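Local coordinates for Zn-dependent hydrolase of metallo-beta-lactamase superfamily TM0207 (PDB 1VJN), which is probably a zinc-dependent hydrolase of the metallo-beta-lactamase superfamily, although its physiological substrate is not established, at residues A[114-119]-A[139-144]; A[86-91]-A[109-114]; A[169-174]-A[214-219]. All blocks are in the same frame, centred on the assembly; numbering follows the deposited sequence.

Interaction 1. Residues A[114-119]-A[139-144]; sequences EGIKVC and IDVLLV
Strands 116-120 and 141-145 are the two parallel strands of a beta-alpha-beta unit, connected through helix 130-136, in one sheet of the metallo-beta-lactamase sandwich. Where they begin to pair, D140 grips the backbone of K117 at two points. Its CG stands anti to the carbonyl carbon (chi1 -60°), which swings the carboxylate back to the peptide of the neighbouring strand. There OD2 accepts K117 N at 2.8 Å on its anti lone pair, while the backbone D140 N gives a more bent bond to K117 O, 2.9 Å away. V141 N also donates to K117 O, at 3.0 Å, so this carbonyl serves two consecutive amides. The peptide N-H at OD2 would tend to stabilise the charged form of the buried carboxylate; OD1 has a long, weak ion pair with K208. Further on, V118 and V141 lie side by side, each with CG1 anti to the backbone N, and V118 CG2 meets V141 CB at 4.1 Å. Their face packs on M13, I15 and L25 of the other sheet. C119 and L142 point to the reverse face. SG of C119 is anti to the backbone N (chi1 -173°), leaving CB wedged between two branches: L142 CD1 and I139 CG1 each lie 3.7 Å from C119 CB. L142 also touches L164 and A166 on that side. The pairing runs on through C119 N to V141 O, and then L143 N reaches C119 O at 2.8 Å, almost along the C=O axis (172°).

Interaction 2. Residues A[86-91]-A[109-114]; sequences VKIKGV and FVFEGE
The side chain of K87 runs alongside that of E112, both leaving the same face of the sheet. Its CB sits 4.1 Å from E112 CB. CG stands anti to the carbonyl carbon, and the chain then bends at chi3 (52°), carrying CE to 3.5 Å from E112 OE1. At the tip, K87 NZ makes a long salt bridge with OE1 of E112 at 3.7 Å. The carboxylate is held more firmly through OE2, which forms a salt bridge with K117 of the next strand, so E112 lies between two lysines and its negative charge is probably well stabilised. E112 itself is extended, with CG anti to the backbone N. K89 also leaves from this face, but its amino end departs to the backbone O of E135 in helix 130-136. The two segments form the long antiparallel hairpin 86-95/105-113 of the metallo-beta-lactamase sandwich. K87-E112 and K89-V110 are its hydrogen-bonded pairs; V110 N to K89 O is the shortest bond at 2.7 Å, whereas K87 N to E112 O is weak. The other face is apolar and turns to the second sheet, where F111 packs on L25 and I32 and both phenylalanines touch T54. I88 and F111 point the same way, and I88 CG1 meets F111 CD1 at 3.7 Å. I88 CG2 lies between the two rings, near F111 CE1 and F109 CD1. G90 has no side chain, and the ring of F109 uses that room: CD1 comes to 3.7 Å from G90 CA, with CE1 close behind.

Interaction 3. Residues A[169-174]-A[214-219]; sequences IIPMHY and VVVMEV
Only the first residues of these segments pair directly. V215 N donates to I169 O at 2.9 Å, a nearly straight bond (168°), and beside it I169 and V214 share one parallel bridge, with I169 CB against V214 CG2. That face is closed by helix 187-190, where F189 touches I169 and L190 touches V214. Next along, I170 CA directs its C-H at V215 O, and I170 CG2 meets CG of M217 at 4.0 Å. M217 is present as selenomethionine; its chain bends at chi3 and sets SE beside both CG2 and CD1 of I170, crossing that residue obliquely. P171 then stops the direct pairing. It has no N-H to offer, and its ring carbon CD lies 3.3 Å from V215 O. The short strand segments diverge at 42°. Strands 168-172 and 213-216 belong to the parallel half of a sheet in the metallo-beta-lactamase sandwich, and strand 168-172 is sandwiched between 141-145 and 213-216. At its C-terminal end strand 168-172 leads into H173, close to D123, in the kind of strand-end loop that carries the metal site in this superfamily. Beyond the proline, water takes over from backbone contact. Water 1 donates to P171 O at 2.9 Å and accepts M217 N at 3.0 Å, spanning the gap between the two segments. It also bonds to Y174 OH. Water 2 lies 2.6 Å from Y174 OH and donates to M217 O, also at 2.6 Å, so the tyrosine hydroxyl is held by two waters, both in the plane of its ring and at its edge. CG of Y174 occupies the crowded position between the backbone N and the carbonyl carbon (chi1 46°), placing the hydroxyl across V216, whose CG1 is 4.0 Å from Y174 OH.

Overall arrangement
From the N terminus, interaction 2 closes first, folding 109-114 back on 86-91 as a hairpin. The chain turns at E114, which interaction 1 shares, and interaction 1 then closes the loop through helix 130-136 as 139-144 returns beside 114-119. Interaction 3 closes last and spans the longest gap, from 169-174 to 214-219. The three follow in series, with none nested or crossed. All lie in one mixed sheet: V118 O with F111 N stitches interactions 1 and 2, and L142 O with I170 N stitches 1 and 3. Interactions 2 and 3, centres about 20 Å apart, do not touch; 2 lies in the antiparallel part and 3 in the parallel part, and strand 116-120 of interaction 1 connects the two.

Interaction 1. Residues A[114-119]-A[139-144]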
ATOM      1  N   GLU A 114      10.526   8.969   8.989  1.00 46.14           N
ATOM      2  CA  GLU A 114      10.268  10.403   9.084  1.00 47.54           C
ATOM      3  C   GLU A 114       9.057  10.711   9.954  1.00 45.88           C
ATOM      4  O   GLU A 114       8.274  11.596   9.611  1.00 45.51           O
ATOM      5  CB  GLU A 114      10.077  11.019   7.686  1.00 48.72           C
ATOM      6  CG  GLU A 114      11.362  11.614   7.115  1.00 54.67           C
ATOM      7  CD  GLU A 114      11.598  11.174   5.690  1.00 58.07           C
ATOM      8  OE1 GLU A 114      10.766  10.372   5.191  1.00 62.10           O
ATOM      9  OE2 GLU A 114      12.608  11.615   5.086  1.00 36.91           O
ATOM     10  N   GLY A 115       8.913   9.993  11.070  1.00 44.06           N
ATOM     11  CA  GLY A 115       7.684  10.056  11.872  1.00 44.35           C
ATOM     12  C   GLY A 115       6.371   9.920  11.078  1.00 42.30           C
ATOM     13  O   GLY A 115       5.388  10.592  11.373  1.00 43.43           O
ATOM     14  N   ILE A 116       6.369   9.081  10.049  1.00 38.63           N
ATOM     15  CA  ILE A 116       5.165   8.773   9.280  1.00 36.27           C
ATOM     16  C   ILE A 116       5.145   7.257   9.169  1.00 32.22           C
ATOM     17  O   ILE A 116       6.208   6.647   8.942  1.00 31.29           O
ATOM     18  CB  ILE A 116       5.186   9.458   7.878  1.00 36.27           C
ATOM     19  CG1 ILE A 116       5.210  10.994   8.025  1.00 40.13           C
ATOM     20  CG2 ILE A 116       3.951   9.043   7.050  1.00 38.72           C
ATOM     21  CD1 ILE A 116       5.120  11.791   6.700  1.00 38.39           C
ATOM     22  N   LYS A 117       3.973   6.657   9.386  1.00 25.23           N
ATOM     23  CA  LYS A 117       3.777   5.228   9.225  1.00 22.61           C
ATOM     24  C   LYS A 117       2.915   4.980   8.000  1.00 20.91           C
ATOM     25  O   LYS A 117       1.784   5.474   7.876  1.00 22.29           O
ATOM     26  CB  LYS A 117       3.112   4.579  10.457  1.00 23.99           C
ATOM     27  CG  LYS A 117       4.040   4.341  11.634  1.00 27.47           C
ATOM     28  CD  LYS A 117       3.241   4.297  12.913  1.00 38.56           C
ATOM     29  CE  LYS A 117       4.065   3.832  14.092  1.00 44.12           C
ATOM     30  NZ  LYS A 117       4.844   4.968  14.689  1.00 51.58           N
ATOM     31  N   VAL A 118       3.471   4.210   7.081  1.00 17.43           N
ATOM     32  CA  VAL A 118       2.817   3.892   5.833  1.00 17.63           C
ATOM     33  C   VAL A 118       2.521   2.420   5.855  1.00 17.38           C
ATOM     34  O   VAL A 118       3.381   1.627   6.279  1.00 18.05           O
ATOM     35  CB  VAL A 118       3.723   4.231   4.629  1.00 20.17           C
ATOM     36  CG1 VAL A 118       3.001   3.923   3.306  1.00 20.42           C
ATOM     37  CG2 VAL A 118       4.160   5.697   4.683  1.00 24.63           C
ATOM     38  N   CYS A 119       1.317   2.057   5.412  1.00 19.28           N
ATOM     39  CA  CYS A 119       0.859   0.656   5.355  1.00 20.28           C
ATOM     40  C   CYS A 119       0.362   0.232   3.980  1.00 18.16           C
ATOM     41  O   CYS A 119      -0.594   0.768   3.452  1.00 18.55           O
ATOM     42  CB  CYS A 119      -0.272   0.397   6.378  1.00 23.95           C
ATOM     43  SG  CYS A 119      -0.781  -1.334   6.533  1.00 22.60           S
ATOM     44  N   ILE A 139      -2.012   4.060  11.559  1.00 22.97           N
ATOM     45  CA  ILE A 139      -1.375   4.297  10.270  1.00 20.00           C
ATOM     46  C   ILE A 139      -1.610   5.754   9.833  1.00 20.85           C
ATOM     47  O   ILE A 139      -2.696   6.296  10.001  1.00 18.87           O
ATOM     48  CB  ILE A 139      -1.940   3.299   9.241  1.00 23.22           C
ATOM     49  CG1 ILE A 139      -1.469   1.874   9.595  1.00 21.04           C
ATOM     50  CG2 ILE A 139      -1.519   3.644   7.857  1.00 23.42           C
ATOM     51  CD1 ILE A 139       0.013   1.770  10.002  1.00 19.69           C
ATOM     52  N   ASP A 140      -0.584   6.376   9.259  1.00 20.24           N
ATOM     53  CA  ASP A 140      -0.718   7.699   8.647  1.00 21.37           C
ATOM     54  C   ASP A 140      -1.143   7.668   7.184  1.00 20.40           C
ATOM     55  O   ASP A 140      -2.003   8.437   6.757  1.00 21.54           O
ATOM     56  CB  ASP A 140       0.614   8.429   8.777  1.00 24.17           C
ATOM     57  CG  ASP A 140       1.020   8.600  10.226  1.00 26.95           C
ATOM     58  OD1 ASP A 140       0.160   9.041  11.015  1.00 34.17           O
ATOM     59  OD2 ASP A 140       2.144   8.277  10.673  1.00 26.68           O
ATOM     60  N   VAL A 141      -0.513   6.805   6.407  1.00 17.32           N
ATOM     61  CA  VAL A 141      -0.839   6.629   5.003  1.00 17.92           C
ATOM     62  C   VAL A 141      -1.178   5.171   4.760  1.00 16.91           C
ATOM     63  O   VAL A 141      -0.324   4.288   4.953  1.00 18.42           O
ATOM     64  CB  VAL A 141       0.340   7.030   4.057  1.00 18.88           C
ATOM     65  CG1 VAL A 141      -0.086   6.947   2.595  1.00 18.23           C
ATOM     66  CG2 VAL A 141       0.829   8.387   4.343  1.00 17.74           C
ATOM     67  N   LEU A 142      -2.419   4.918   4.359  1.00 15.68           N
ATOM     68  CA  LEU A 142      -2.912   3.584   4.091  1.00 18.25           C
ATOM     69  C   LEU A 142      -3.134   3.317   2.579  1.00 17.79           C
ATOM     70  O   LEU A 142      -3.857   4.042   1.914  1.00 18.97           O
ATOM     71  CB  LEU A 142      -4.223   3.351   4.867  1.00 19.59           C
ATOM     72  CG  LEU A 142      -4.787   1.945   4.792  1.00 18.94           C
ATOM     73  CD1 LEU A 142      -3.809   0.898   5.344  1.00 21.60           C
ATOM     74  CD2 LEU A 142      -6.079   1.965   5.572  1.00 19.61           C
ATOM     75  N   LEU A 143      -2.527   2.248   2.081  1.00 15.58           N
ATOM     76  CA  LEU A 143      -2.733   1.764   0.719  1.00 17.22           C
ATOM     77  C   LEU A 143      -3.657   0.562   0.825  1.00 20.44           C
ATOM     78  O   LEU A 143      -3.280  -0.466   1.414  1.00 19.08           O
ATOM     79  CB  LEU A 143      -1.408   1.382   0.092  1.00 21.05           C
ATOM     80  CG  LEU A 143      -0.297   2.452   0.249  1.00 24.39           C
ATOM     81  CD1 LEU A 143       1.019   1.924  -0.350  1.00 27.99           C
ATOM     82  CD2 LEU A 143      -0.651   3.725  -0.369  1.00 29.85           C
ATOM     83  N   VAL A 144      -4.878   0.692   0.288  1.00 21.56           N
ATOM     84  CA  VAL A 144      -5.950  -0.271   0.647  1.00 19.71           C
ATOM     85  C   VAL A 144      -6.695  -0.751  -0.623  1.00 18.52           C
ATOM     86  O   VAL A 144      -7.072   0.058  -1.442  1.00 19.13           O
ATOM     87  CB  VAL A 144      -6.929   0.354   1.729  1.00 18.00           C
ATOM     88  CG1 VAL A 144      -7.654   1.532   1.188  1.00 20.04           C
ATOM     89  CG2 VAL A 144      -7.978  -0.640   2.201  1.00 20.32           C
TER

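Interaction 2. Residues A[86-91]-A[109-114]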
ATOM      1  N   VAL A  86      15.226   2.563   8.022  1.00 43.36           N
ATOM      2  CA  VAL A  86      13.754   2.470   7.977  1.00 39.11           C
ATOM      3  C   VAL A  86      13.359   1.188   8.688  1.00 32.60           C
ATOM      4  O   VAL A  86      13.948   0.137   8.439  1.00 31.49           O
ATOM      5  CB  VAL A  86      13.212   2.527   6.532  1.00 41.22           C
ATOM      6  CG1 VAL A  86      11.743   2.137   6.449  1.00 38.52           C
ATOM      7  CG2 VAL A  86      13.388   3.948   5.978  1.00 44.44           C
ATOM      8  N   LYS A  87      12.407   1.305   9.616  1.00 28.50           N
ATOM      9  CA  LYS A  87      11.810   0.151  10.288  1.00 26.80           C
ATOM     10  C   LYS A  87      10.680  -0.423   9.412  1.00 24.42           C
ATOM     11  O   LYS A  87       9.760   0.298   8.987  1.00 20.73           O
ATOM     12  CB  LYS A  87      11.255   0.539  11.659  1.00 28.70           C
ATOM     13  CG  LYS A  87      12.310   0.741  12.738  1.00 34.90           C
ATOM     14  CD  LYS A  87      11.832   1.665  13.880  1.00 44.06           C
ATOM     15  CE  LYS A  87      10.455   1.234  14.493  1.00 51.04           C
ATOM     16  NZ  LYS A  87      10.172   1.866  15.848  1.00 51.40           N
ATOM     17  N   ILE A  88      10.778  -1.706   9.107  1.00 21.21           N
ATOM     18  CA  ILE A  88       9.755  -2.387   8.361  1.00 19.94           C
ATOM     19  C   ILE A  88       9.228  -3.579   9.121  1.00 19.11           C
ATOM     20  O   ILE A  88       9.991  -4.359   9.725  1.00 20.36           O
ATOM     21  CB  ILE A  88      10.292  -2.870   7.019  1.00 19.96           C
ATOM     22  CG1 ILE A  88      10.847  -1.699   6.186  1.00 26.44           C
ATOM     23  CG2 ILE A  88       9.232  -3.560   6.275  1.00 18.89           C
ATOM     24  CD1 ILE A  88      11.998  -2.095   5.345  1.00 30.38           C
ATOM     25  N   LYS A  89       7.931  -3.757   9.021  1.00 20.05           N
ATOM     26  CA  LYS A  89       7.257  -4.819   9.708  1.00 22.27           C
ATOM     27  C   LYS A  89       6.312  -5.516   8.755  1.00 20.08           C
ATOM     28  O   LYS A  89       5.512  -4.859   8.094  1.00 18.98           O
ATOM     29  CB  LYS A  89       6.506  -4.231  10.903  1.00 24.45           C
ATOM     30  CG  LYS A  89       5.726  -5.276  11.715  1.00 33.73           C
ATOM     31  CD  LYS A  89       5.102  -4.711  13.008  1.00 31.89           C
ATOM     32  CE  LYS A  89       4.793  -5.872  13.956  1.00 43.73           C
ATOM     33  NZ  LYS A  89       4.127  -5.494  15.275  1.00 42.95           N
ATOM     34  N   GLY A  90       6.396  -6.841   8.698  1.00 19.76           N
ATOM     35  CA  GLY A  90       5.512  -7.682   7.900  1.00 18.03           C
ATOM     36  C   GLY A  90       4.543  -8.462   8.769  1.00 20.31           C
ATOM     37  O   GLY A  90       4.965  -9.122   9.731  1.00 16.88           O
ATOM     38  N   VAL A  91       3.260  -8.412   8.419  1.00 17.79           N
ATOM     39  CA  VAL A  91       2.194  -9.047   9.251  1.00 20.97           C
ATOM     40  C   VAL A  91       1.396  -9.929   8.319  1.00 19.24           C
ATOM     41  O   VAL A  91       0.891  -9.444   7.344  1.00 19.98           O
ATOM     42  CB  VAL A  91       1.296  -7.959   9.920  1.00 21.16           C
ATOM     43  CG1 VAL A  91       0.106  -8.535  10.620  1.00 22.86           C
ATOM     44  CG2 VAL A  91       2.105  -7.131  10.870  1.00 23.35           C
ATOM     45  N   PHE A 109       2.691  -4.906   4.908  1.00 17.53           N
ATOM     46  CA  PHE A 109       3.932  -4.289   5.359  1.00 15.60           C
ATOM     47  C   PHE A 109       3.695  -2.925   5.913  1.00 16.84           C
ATOM     48  O   PHE A 109       2.918  -2.152   5.368  1.00 17.87           O
ATOM     49  CB  PHE A 109       4.932  -4.220   4.182  1.00 15.90           C
ATOM     50  CG  PHE A 109       5.543  -5.550   3.876  1.00 17.27           C
ATOM     51  CD1 PHE A 109       6.526  -6.056   4.703  1.00 14.18           C
ATOM     52  CD2 PHE A 109       5.138  -6.310   2.793  1.00 20.39           C
ATOM     53  CE1 PHE A 109       7.063  -7.270   4.465  1.00 21.72           C
ATOM     54  CE2 PHE A 109       5.701  -7.550   2.573  1.00 18.99           C
ATOM     55  CZ  PHE A 109       6.644  -8.016   3.376  1.00 18.57           C
ATOM     56  N   VAL A 110       4.382  -2.608   6.991  1.00 18.56           N
ATOM     57  CA  VAL A 110       4.293  -1.312   7.579  1.00 18.11           C
ATOM     58  C   VAL A 110       5.690  -0.661   7.525  1.00 19.14           C
ATOM     59  O   VAL A 110       6.672  -1.247   7.940  1.00 19.65           O
ATOM     60  CB  VAL A 110       3.790  -1.413   9.008  1.00 22.71           C
ATOM     61  CG1 VAL A 110       3.643  -0.046   9.621  1.00 15.70           C
ATOM     62  CG2 VAL A 110       2.441  -2.119   9.047  1.00 20.81           C
ATOM     63  N   PHE A 111       5.753   0.545   7.014  1.00 17.78           N
ATOM     64  CA  PHE A 111       7.009   1.295   6.907  1.00 21.94           C
ATOM     65  C   PHE A 111       6.942   2.502   7.844  1.00 26.32           C
ATOM     66  O   PHE A 111       5.987   3.296   7.813  1.00 23.92           O
ATOM     67  CB  PHE A 111       7.240   1.734   5.469  1.00 20.36           C
ATOM     68  CG  PHE A 111       7.024   0.633   4.489  1.00 23.95           C
ATOM     69  CD1 PHE A 111       8.039  -0.269   4.214  1.00 28.27           C
ATOM     70  CD2 PHE A 111       5.811   0.477   3.862  1.00 22.45           C
ATOM     71  CE1 PHE A 111       7.851  -1.282   3.332  1.00 28.13           C
ATOM     72  CE2 PHE A 111       5.613  -0.551   2.981  1.00 24.80           C
ATOM     73  CZ  PHE A 111       6.618  -1.439   2.723  1.00 21.17           C
ATOM     74  N   GLU A 112       7.950   2.621   8.691  1.00 28.29           N
ATOM     75  CA  GLU A 112       7.988   3.674   9.695  1.00 35.68           C
ATOM     76  C   GLU A 112       9.197   4.522   9.386  1.00 36.56           C
ATOM     77  O   GLU A 112      10.320   4.031   9.430  1.00 34.12           O
ATOM     78  CB  GLU A 112       8.056   3.068  11.099  1.00 35.41           C
ATOM     79  CG  GLU A 112       7.997   4.082  12.238  1.00 44.78           C
ATOM     80  CD  GLU A 112       7.518   3.489  13.575  1.00 43.85           C
ATOM     81  OE1 GLU A 112       7.221   2.272  13.661  1.00 62.30           O
ATOM     82  OE2 GLU A 112       7.418   4.259  14.560  1.00 64.01           O
ATOM     83  N   GLY A 113       8.956   5.777   9.018  1.00 40.13           N
ATOM     84  CA  GLY A 113      10.033   6.655   8.579  1.00 42.93           C
ATOM     85  C   GLY A 113       9.637   8.107   8.503  1.00 44.31           C
ATOM     86  O   GLY A 113       8.566   8.440   7.999  1.00 44.77           O
ATOM     87  N   GLU A 114      10.526   8.969   8.989  1.00 46.14           N
ATOM     88  CA  GLU A 114      10.268  10.403   9.084  1.00 47.54           C
ATOM     89  C   GLU A 114       9.057  10.711   9.954  1.00 45.88           C
ATOM     90  O   GLU A 114       8.274  11.596   9.611  1.00 45.51           O
ATOM     91  CB  GLU A 114      10.077  11.019   7.686  1.00 48.72           C
ATOM     92  CG  GLU A 114      11.362  11.614   7.115  1.00 54.67           C
ATOM     93  CD  GLU A 114      11.598  11.174   5.690  1.00 58.07           C
ATOM     94  OE1 GLU A 114      10.766  10.372   5.191  1.00 62.10           O
ATOM     95  OE2 GLU A 114      12.608  11.615   5.086  1.00 36.91           O
TER

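Interaction 3. Residues A[169-174]-A[214-219]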
ATOM      1  N   ILE A 169      -5.624   8.056   2.800  1.00 19.44           N
ATOM      2  CA  ILE A 169      -6.058   6.759   2.317  1.00 19.68           C
ATOM      3  C   ILE A 169      -5.950   6.672   0.781  1.00 21.81           C
ATOM      4  O   ILE A 169      -6.585   7.468   0.067  1.00 18.81           O
ATOM      5  CB  ILE A 169      -7.524   6.508   2.726  1.00 19.96           C
ATOM      6  CG1 ILE A 169      -7.679   6.385   4.246  1.00 21.37           C
ATOM      7  CG2 ILE A 169      -7.991   5.250   2.064  1.00 20.72           C
ATOM      8  CD1 ILE A 169      -9.125   6.552   4.756  1.00 23.62           C
ATOM      9  N   ILE A 170      -5.190   5.701   0.269  1.00 17.93           N
ATOM     10  CA  ILE A 170      -5.057   5.565  -1.153  1.00 17.66           C
ATOM     11  C   ILE A 170      -5.635   4.216  -1.555  1.00 18.31           C
ATOM     12  O   ILE A 170      -5.079   3.171  -1.178  1.00 18.70           O
ATOM     13  CB  ILE A 170      -3.576   5.712  -1.591  1.00 17.20           C
ATOM     14  CG1 ILE A 170      -3.004   7.094  -1.205  1.00 24.86           C
ATOM     15  CG2 ILE A 170      -3.416   5.446  -3.077  1.00 21.49           C
ATOM     16  CD1 ILE A 170      -1.492   7.168  -1.083  1.00 24.33           C
ATOM     17  N   PRO A 171      -6.765   4.218  -2.287  1.00 21.41           N
ATOM     18  CA  PRO A 171      -7.359   2.936  -2.753  1.00 20.08           C
ATOM     19  C   PRO A 171      -6.532   2.296  -3.893  1.00 22.90           C
ATOM     20  O   PRO A 171      -5.838   2.994  -4.673  1.00 19.52           O
ATOM     21  CB  PRO A 171      -8.740   3.345  -3.300  1.00 20.06           C
ATOM     22  CG  PRO A 171      -8.572   4.827  -3.717  1.00 23.42           C
ATOM     23  CD  PRO A 171      -7.554   5.407  -2.733  1.00 17.45           C
HETATM   24  N   MSE A 172      -6.614   0.989  -4.012  1.00 21.71           N
HETATM   25  CA  MSE A 172      -6.006   0.327  -5.158  1.00 26.02           C
HETATM   26  C   MSE A 172      -6.859  -0.878  -5.452  1.00 22.81           C
HETATM   27  O   MSE A 172      -7.832  -1.114  -4.740  1.00 21.40           O
HETATM   28  CB  MSE A 172      -4.564  -0.084  -4.873  1.00 28.09           C
HETATM   29  CG  MSE A 172      -4.420  -0.909  -3.617  1.00 30.78           C
HETATM   30 SE   MSE A 172      -2.516  -1.261  -3.074  1.00 41.00          SE
HETATM   31  CE  MSE A 172      -2.953  -2.382  -1.506  1.00 29.51           C
ATOM     32  N   HIS A 173      -6.506  -1.603  -6.516  1.00 23.05           N
ATOM     33  CA  HIS A 173      -7.120  -2.905  -6.834  1.00 22.71           C
ATOM     34  C   HIS A 173      -8.605  -2.697  -7.186  1.00 18.91           C
ATOM     35  O   HIS A 173      -9.458  -3.361  -6.617  1.00 21.40           O
ATOM     36  CB  HIS A 173      -7.063  -3.910  -5.647  1.00 27.51           C
ATOM     37  CG  HIS A 173      -5.743  -4.577  -5.437  1.00 41.64           C
ATOM     38  ND1 HIS A 173      -4.982  -4.380  -4.296  1.00 54.18           N
ATOM     39  CD2 HIS A 173      -5.075  -5.490  -6.178  1.00 52.17           C
ATOM     40  CE1 HIS A 173      -3.890  -5.118  -4.361  1.00 49.74           C
ATOM     41  NE2 HIS A 173      -3.915  -5.790  -5.499  1.00 56.14           N
ATOM     42  N   TYR A 174      -8.903  -1.754  -8.083  1.00 15.64           N
ATOM     43  CA  TYR A 174     -10.261  -1.468  -8.516  1.00 18.30           C
ATOM     44  C   TYR A 174     -10.331  -1.542 -10.044  1.00 18.43           C
ATOM     45  O   TYR A 174      -9.299  -1.785 -10.665  1.00 17.09           O
ATOM     46  CB  TYR A 174     -10.709  -0.084  -7.991  1.00 18.52           C
ATOM     47  CG  TYR A 174      -9.725   1.028  -8.160  1.00  9.52           C
ATOM     48  CD1 TYR A 174      -9.626   1.682  -9.349  1.00 17.79           C
ATOM     49  CD2 TYR A 174      -8.944   1.483  -7.089  1.00 15.27           C
ATOM     50  CE1 TYR A 174      -8.746   2.705  -9.527  1.00 25.33           C
ATOM     51  CE2 TYR A 174      -8.095   2.551  -7.243  1.00 17.80           C
ATOM     52  CZ  TYR A 174      -7.993   3.151  -8.484  1.00 23.66           C
ATOM     53  OH  TYR A 174      -7.132   4.192  -8.721  1.00 24.10           O
ATOM     54  N   VAL A 214      -8.954  10.984   1.413  1.00 20.30           N
ATOM     55  CA  VAL A 214      -8.861   9.952   0.414  1.00 18.97           C
ATOM     56  C   VAL A 214      -8.203  10.540  -0.860  1.00 18.38           C
ATOM     57  O   VAL A 214      -8.634  11.573  -1.384  1.00 18.85           O
ATOM     58  CB  VAL A 214     -10.251   9.367   0.140  1.00 20.03           C
ATOM     59  CG1 VAL A 214     -10.175   8.366  -0.985  1.00 19.68           C
ATOM     60  CG2 VAL A 214     -10.802   8.714   1.389  1.00 20.80           C
ATOM     61  N   VAL A 215      -7.121   9.917  -1.307  1.00 17.06           N
ATOM     62  CA  VAL A 215      -6.363  10.372  -2.472  1.00 15.98           C
ATOM     63  C   VAL A 215      -6.364   9.269  -3.513  1.00 19.14           C
ATOM     64  O   VAL A 215      -5.840   8.172  -3.256  1.00 22.04           O
ATOM     65  CB  VAL A 215      -4.920  10.729  -2.121  1.00 17.43           C
ATOM     66  CG1 VAL A 215      -4.098  11.048  -3.405  1.00 20.15           C
ATOM     67  CG2 VAL A 215      -4.892  11.905  -1.176  1.00 18.97           C
ATOM     68  N   VAL A 216      -6.929   9.587  -4.676  1.00 16.10           N
ATOM     69  CA  VAL A 216      -7.008   8.704  -5.819  1.00 17.36           C
ATOM     70  C   VAL A 216      -5.872   9.087  -6.759  1.00 17.35           C
ATOM     71  O   VAL A 216      -5.833  10.204  -7.276  1.00 18.37           O
ATOM     72  CB  VAL A 216      -8.353   8.859  -6.579  1.00 17.75           C
ATOM     73  CG1 VAL A 216      -8.460   7.839  -7.701  1.00 18.47           C
ATOM     74  CG2 VAL A 216      -9.505   8.690  -5.653  1.00 21.14           C
HETATM   75  N   MSE A 217      -4.942   8.175  -6.953  1.00 18.21           N
HETATM   76  CA  MSE A 217      -3.805   8.374  -7.863  1.00 24.23           C
HETATM   77  C   MSE A 217      -4.152   7.790  -9.217  1.00 24.40           C
HETATM   78  O   MSE A 217      -5.137   7.087  -9.354  1.00 23.14           O
HETATM   79  CB  MSE A 217      -2.550   7.698  -7.294  1.00 21.39           C
HETATM   80  CG  MSE A 217      -2.311   8.052  -5.842  1.00 31.89           C
HETATM   81 SE   MSE A 217      -0.522   7.635  -5.109  1.00 36.33          SE
HETATM   82  CE  MSE A 217       0.613   8.749  -6.318  1.00 19.27           C
ATOM     83  N   GLU A 218      -3.320   8.102 -10.201  1.00 27.16           N
ATOM     84  CA  GLU A 218      -3.515   7.748 -11.604  1.00 32.60           C
ATOM     85  C   GLU A 218      -2.153   7.524 -12.253  1.00 33.82           C
ATOM     86  O   GLU A 218      -1.266   8.348 -12.095  1.00 35.56           O
ATOM     87  CB  GLU A 218      -4.234   8.886 -12.357  1.00 32.88           C
ATOM     88  CG  GLU A 218      -4.570   8.530 -13.792  1.00 40.99           C
ATOM     89  CD  GLU A 218      -4.836   9.740 -14.671  1.00 54.63           C
ATOM     90  OE1 GLU A 218      -5.825  10.457 -14.400  1.00 54.06           O
ATOM     91  OE2 GLU A 218      -4.061   9.954 -15.641  1.00 63.20           O
ATOM     92  N   VAL A 219      -1.984   6.421 -12.978  1.00 38.77           N
ATOM     93  CA  VAL A 219      -0.688   6.115 -13.588  1.00 43.08           C
ATOM     94  C   VAL A 219      -0.516   7.020 -14.804  1.00 46.59           C
ATOM     95  O   VAL A 219      -1.386   7.071 -15.663  1.00 44.76           O
ATOM     96  CB  VAL A 219      -0.533   4.622 -13.983  1.00 45.05           C
ATOM     97  CG1 VAL A 219       0.866   4.360 -14.529  1.00 47.66           C
ATOM     98  CG2 VAL A 219      -0.795   3.716 -12.800  1.00 43.74           C
TER
HETATM   99  O   HOH W   1      -5.733   5.418  -6.238  1.00 28.08           O
HETATM  100  O   HOH W   2      -6.662   5.549 -10.878  1.00 36.85           O